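Matching sites in (S)-imine reductase from Streptomyces sp., a protein that reduces imines with S-selectivity, probably using NADPH as the hydride donor bound at its Rossmann-fold domain (PDB 4OQY (chain A, 1.90 Å), residues 7-12 and 30-35), and in its relative putative oxidoreductase YfjR from Streptomyces aurantiacus (PDB 4OQZ (chain B, 1.96 Å), residues 6-11 and 29-34). One frame, after least-squares fit of the local backbone (RMSD 0.25 Å); residues are numbered along the deposited sequences.

Structure 1 (4OQY); sequences TVIGLG and TVWNRT.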
# COMPACT_ATOMS: atom_id res chain seq x y z
N THR A 7 21.03 -27.22 12.95
CA THR A 7 19.80 -27.71 13.52
C THR A 7 18.70 -26.73 13.16
O THR A 7 18.91 -25.51 13.21
CB THR A 7 19.93 -27.88 15.05
OG1 THR A 7 20.80 -28.98 15.33
CG2 THR A 7 18.58 -28.12 15.70
N VAL A 8 17.53 -27.26 12.80
CA VAL A 8 16.34 -26.47 12.59
C VAL A 8 15.25 -27.01 13.54
O VAL A 8 14.89 -28.19 13.49
CB VAL A 8 15.86 -26.50 11.12
CG1 VAL A 8 14.57 -25.69 10.96
CG2 VAL A 8 16.94 -25.97 10.18
N ILE A 9 14.74 -26.12 14.37
CA ILE A 9 13.62 -26.41 15.28
C ILE A 9 12.37 -25.66 14.81
O ILE A 9 12.40 -24.43 14.66
CB ILE A 9 13.99 -26.00 16.72
CG1 ILE A 9 15.09 -26.93 17.26
CG2 ILE A 9 12.78 -26.02 17.66
CD1 ILE A 9 15.63 -26.48 18.61
N GLY A 10 11.25 -26.37 14.62
CA GLY A 10 10.06 -25.75 14.04
C GLY A 10 9.97 -26.16 12.57
O GLY A 10 10.74 -25.68 11.75
N LEU A 11 9.01 -27.03 12.27
CA LEU A 11 8.82 -27.57 10.95
C LEU A 11 7.43 -27.28 10.41
O LEU A 11 6.83 -28.13 9.73
CB LEU A 11 9.06 -29.08 10.97
CG LEU A 11 10.41 -29.52 11.49
CD1 LEU A 11 10.50 -31.04 11.52
CD2 LEU A 11 11.53 -28.94 10.64
N GLY A 12 6.93 -26.09 10.70
CA GLY A 12 5.88 -25.51 9.88
C GLY A 12 6.40 -25.23 8.48
O GLY A 12 7.53 -25.58 8.12
N THR A 30 19.87 -31.54 11.35
CA THR A 30 19.17 -32.21 12.44
C THR A 30 17.94 -31.37 12.76
O THR A 30 18.04 -30.15 12.84
CB THR A 30 20.06 -32.30 13.70
OG1 THR A 30 21.17 -33.14 13.42
CG2 THR A 30 19.30 -32.89 14.87
N VAL A 31 16.79 -32.01 12.89
CA VAL A 31 15.53 -31.31 13.01
C VAL A 31 14.80 -31.78 14.28
O VAL A 31 15.02 -32.90 14.76
CB VAL A 31 14.64 -31.50 11.76
CG1 VAL A 31 15.35 -31.04 10.47
CG2 VAL A 31 14.21 -32.94 11.58
N TRP A 32 13.93 -30.92 14.78
CA TRP A 32 12.96 -31.30 15.82
C TRP A 32 11.68 -30.48 15.72
O TRP A 32 11.69 -29.33 15.28
CB TRP A 32 13.56 -31.12 17.22
CG TRP A 32 12.65 -31.63 18.37
CD1 TRP A 32 12.67 -32.88 18.91
CD2 TRP A 32 11.63 -30.90 19.09
NE1 TRP A 32 11.71 -32.97 19.91
CE2 TRP A 32 11.05 -31.78 20.02
CE3 TRP A 32 11.12 -29.60 19.00
CZ2 TRP A 32 10.03 -31.38 20.91
CZ3 TRP A 32 10.09 -29.21 19.89
CH2 TRP A 32 9.55 -30.11 20.81
N ASN A 33 10.58 -31.09 16.15
CA ASN A 33 9.27 -30.51 16.04
C ASN A 33 8.39 -31.25 17.04
O ASN A 33 8.73 -32.36 17.45
CB ASN A 33 8.74 -30.76 14.63
CG ASN A 33 7.51 -29.97 14.34
OD1 ASN A 33 6.44 -30.52 14.10
ND2 ASN A 33 7.66 -28.67 14.37
N ARG A 34 7.27 -30.66 17.44
CA ARG A 34 6.35 -31.34 18.35
C ARG A 34 5.63 -32.55 17.71
O ARG A 34 5.22 -33.47 18.40
CB ARG A 34 5.35 -30.36 18.91
CG ARG A 34 6.02 -29.38 19.86
CD ARG A 34 5.02 -28.54 20.61
NE ARG A 34 5.68 -27.49 21.39
CZ ARG A 34 6.38 -27.67 22.50
NH1 ARG A 34 6.93 -26.62 23.10
NH2 ARG A 34 6.53 -28.87 23.03
N THR A 35 5.48 -32.53 16.39
CA THR A 35 4.80 -33.60 15.67
C THR A 35 5.75 -34.26 14.68
O THR A 35 6.08 -33.66 13.66
CB THR A 35 3.61 -32.99 14.93
OG1 THR A 35 2.81 -32.26 15.87
CG2 THR A 35 2.77 -34.04 14.27
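In the first beta-alpha-beta unit of the Rossmann fold, strands 6-9 and 29-32 run parallel, and Leu-11 of the glycine-rich turn before helix 13-24 lies against Val-31. The ladder holds through Val-8 N to Thr-30 O (2.9 Å), Trp-32 N to Val-8 O (3.2 Å) and Gly-10 N to Trp-32 O (3.1 Å). Val-31 CB lies 3.7 Å from Val-8 O. With CG1 anti to the carbonyl carbon (chi1 -57°), CG2 stands between the backbone N and the carbonyl carbon and meets Leu-11 CD1 at 4.2 Å, the side chains crossing at about a right angle. Leu-11 CD1 also packs on Asn-33 CB (3.6 Å). On the other face, Ile-9 CG2 approaches the indole edge at Trp-32 CE3 (4.2 Å). Leu-11, Gly-12 and Asn-33 belong to the NADPH site, which holds no cofactor in this chain.

What differs
The exchange of Val-31(A) for Leu-30(B) moves the fork of the side chain from CB out to CG while the CB atoms coincide within the error. CG2 of Val-31(A) has no counterpart in the side chain of Leu-30(B). The other branch has a neighbour in place: CG1 of Val-31(A) and CG of Leu-30(B) lie 0.9 Å apart after superposition. The root of the side chain keeps its neighbours, with Val-31(A) CB 3.7 Å from Val-8(A) O and Leu-30(B) CB 3.9 Å from Val-7(B) O. The touch on the turn leucine is likewise kept, and Leu-11(A) and Leu-10(B) hold their place, as do Val-8(A) and Val-7(B). The ladder bond from Trp-32(A) N to Val-8(A) O recurs from Trp-31(B) N to Val-7(B) O, and the CA atoms that can be compared coincide within the error. What is added lies farther out: CD1 of Leu-30(B) has no counterpart in Val-31(A); both side chains are buried, and the longer reach may extend the apolar surface there.

Structure 2 (4OQZ); sequences TVIGLG and TLWNRT.
At the parallel strand pair of the beta-alpha-beta unit, Leu-10 of the glycine-rich turn lies against Leu-30. The ladder holds through Val-7 N to Thr-29 O (3.0 Å), Trp-31 N to Val-7 O (3.3 Å) and Gly-9 N to Trp-31 O (3.0 Å). Leu-30 CB lies 3.9 Å from Val-7 O. With chi1 -48°, its CG is anti to the carbonyl carbon, and the fork beyond meets the turn with both methyls: CD2 reaches Leu-10 CD2 at 3.8 Å, and CD1 touches Leu-10 CD1 at 4.0 Å, the side chains crossing at about a right angle. Leu-10 CD1 also packs on Asn-32 CB (4.1 Å). On the other face, Ile-8 CG2 approaches the indole edge at Trp-31 CE3 (3.8 Å). Gly-9 and Gly-11 fit the GxGxxG pattern of dinucleotide-binding turns, consistent with an NADPH site.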
# COMPACT_ATOMS: atom_id res chain seq x y z
N THR B 6 21.15 -27.03 12.81
CA THR B 6 19.91 -27.54 13.40
C THR B 6 18.72 -26.61 13.05
O THR B 6 18.86 -25.39 13.14
CB THR B 6 20.05 -27.69 14.90
OG1 THR B 6 20.97 -28.74 15.16
CG2 THR B 6 18.73 -28.01 15.57
N VAL B 7 17.55 -27.22 12.72
CA VAL B 7 16.28 -26.51 12.49
C VAL B 7 15.23 -27.06 13.47
O VAL B 7 14.94 -28.25 13.45
CB VAL B 7 15.78 -26.54 11.00
CG1 VAL B 7 14.51 -25.70 10.85
CG2 VAL B 7 16.85 -26.02 10.04
N ILE B 8 14.69 -26.20 14.35
CA ILE B 8 13.62 -26.54 15.31
C ILE B 8 12.36 -25.76 14.88
O ILE B 8 12.43 -24.55 14.67
CB ILE B 8 14.04 -26.27 16.79
CG1 ILE B 8 15.27 -27.14 17.16
CG2 ILE B 8 12.86 -26.53 17.75
CD1 ILE B 8 15.98 -26.85 18.46
N GLY B 9 11.25 -26.48 14.69
CA GLY B 9 9.97 -25.93 14.27
C GLY B 9 9.77 -26.21 12.81
O GLY B 9 10.38 -25.54 11.97
N LEU B 10 8.97 -27.22 12.48
CA LEU B 10 8.78 -27.61 11.08
C LEU B 10 7.44 -27.33 10.44
O LEU B 10 6.83 -28.22 9.83
CB LEU B 10 9.32 -29.01 10.77
CG LEU B 10 10.73 -29.35 11.24
CD1 LEU B 10 10.97 -30.83 11.13
CD2 LEU B 10 11.79 -28.56 10.47
N GLY B 11 7.01 -26.08 10.56
CA GLY B 11 5.83 -25.55 9.88
C GLY B 11 6.28 -25.26 8.46
O GLY B 11 7.42 -25.59 8.12
N THR B 29 20.05 -31.59 11.28
CA THR B 29 19.42 -32.19 12.47
C THR B 29 18.13 -31.41 12.74
O THR B 29 18.13 -30.18 12.64
CB THR B 29 20.38 -32.20 13.69
OG1 THR B 29 21.60 -32.83 13.29
CG2 THR B 29 19.80 -32.96 14.88
N LEU B 30 17.02 -32.11 12.99
CA LEU B 30 15.71 -31.47 13.19
C LEU B 30 15.06 -31.80 14.53
O LEU B 30 15.48 -32.71 15.23
CB LEU B 30 14.71 -31.92 12.09
CG LEU B 30 15.11 -31.90 10.62
CD1 LEU B 30 14.17 -32.78 9.83
CD2 LEU B 30 15.07 -30.50 10.05
N TRP B 31 13.96 -31.07 14.83
CA TRP B 31 13.00 -31.26 15.89
C TRP B 31 11.66 -30.55 15.61
O TRP B 31 11.66 -29.42 15.10
CB TRP B 31 13.53 -30.95 17.30
CG TRP B 31 12.64 -31.55 18.35
CD1 TRP B 31 12.60 -32.87 18.72
CD2 TRP B 31 11.51 -30.92 18.98
NE1 TRP B 31 11.56 -33.07 19.61
CE2 TRP B 31 10.88 -31.89 19.78
CE3 TRP B 31 10.98 -29.62 18.94
CZ2 TRP B 31 9.76 -31.60 20.58
CZ3 TRP B 31 9.87 -29.33 19.72
CH2 TRP B 31 9.29 -30.30 20.54
N ASN B 32 10.54 -31.22 15.93
CA ASN B 32 9.18 -30.68 15.85
C ASN B 32 8.30 -31.41 16.86
O ASN B 32 8.53 -32.59 17.13
CB ASN B 32 8.60 -30.79 14.43
CG ASN B 32 7.39 -29.90 14.18
OD1 ASN B 32 7.47 -28.67 14.25
ND2 ASN B 32 6.26 -30.50 13.84
N ARG B 33 7.28 -30.70 17.41
CA ARG B 33 6.32 -31.28 18.37
C ARG B 33 5.53 -32.41 17.70
O ARG B 33 5.20 -33.39 18.34
CB ARG B 33 5.37 -30.20 18.91
CG ARG B 33 4.75 -30.59 20.25
CD ARG B 33 3.24 -30.48 20.26
NE ARG B 33 2.78 -29.09 20.21
CZ ARG B 33 1.52 -28.70 20.39
NH1 ARG B 33 0.57 -29.60 20.65
NH2 ARG B 33 1.20 -27.42 20.32
N THR B 34 5.24 -32.25 16.39
CA THR B 34 4.56 -33.25 15.57
C THR B 34 5.64 -33.86 14.66
O THR B 34 6.15 -33.18 13.77
CB THR B 34 3.37 -32.62 14.80
OG1 THR B 34 2.83 -31.51 15.52
CG2 THR B 34 2.29 -33.63 14.48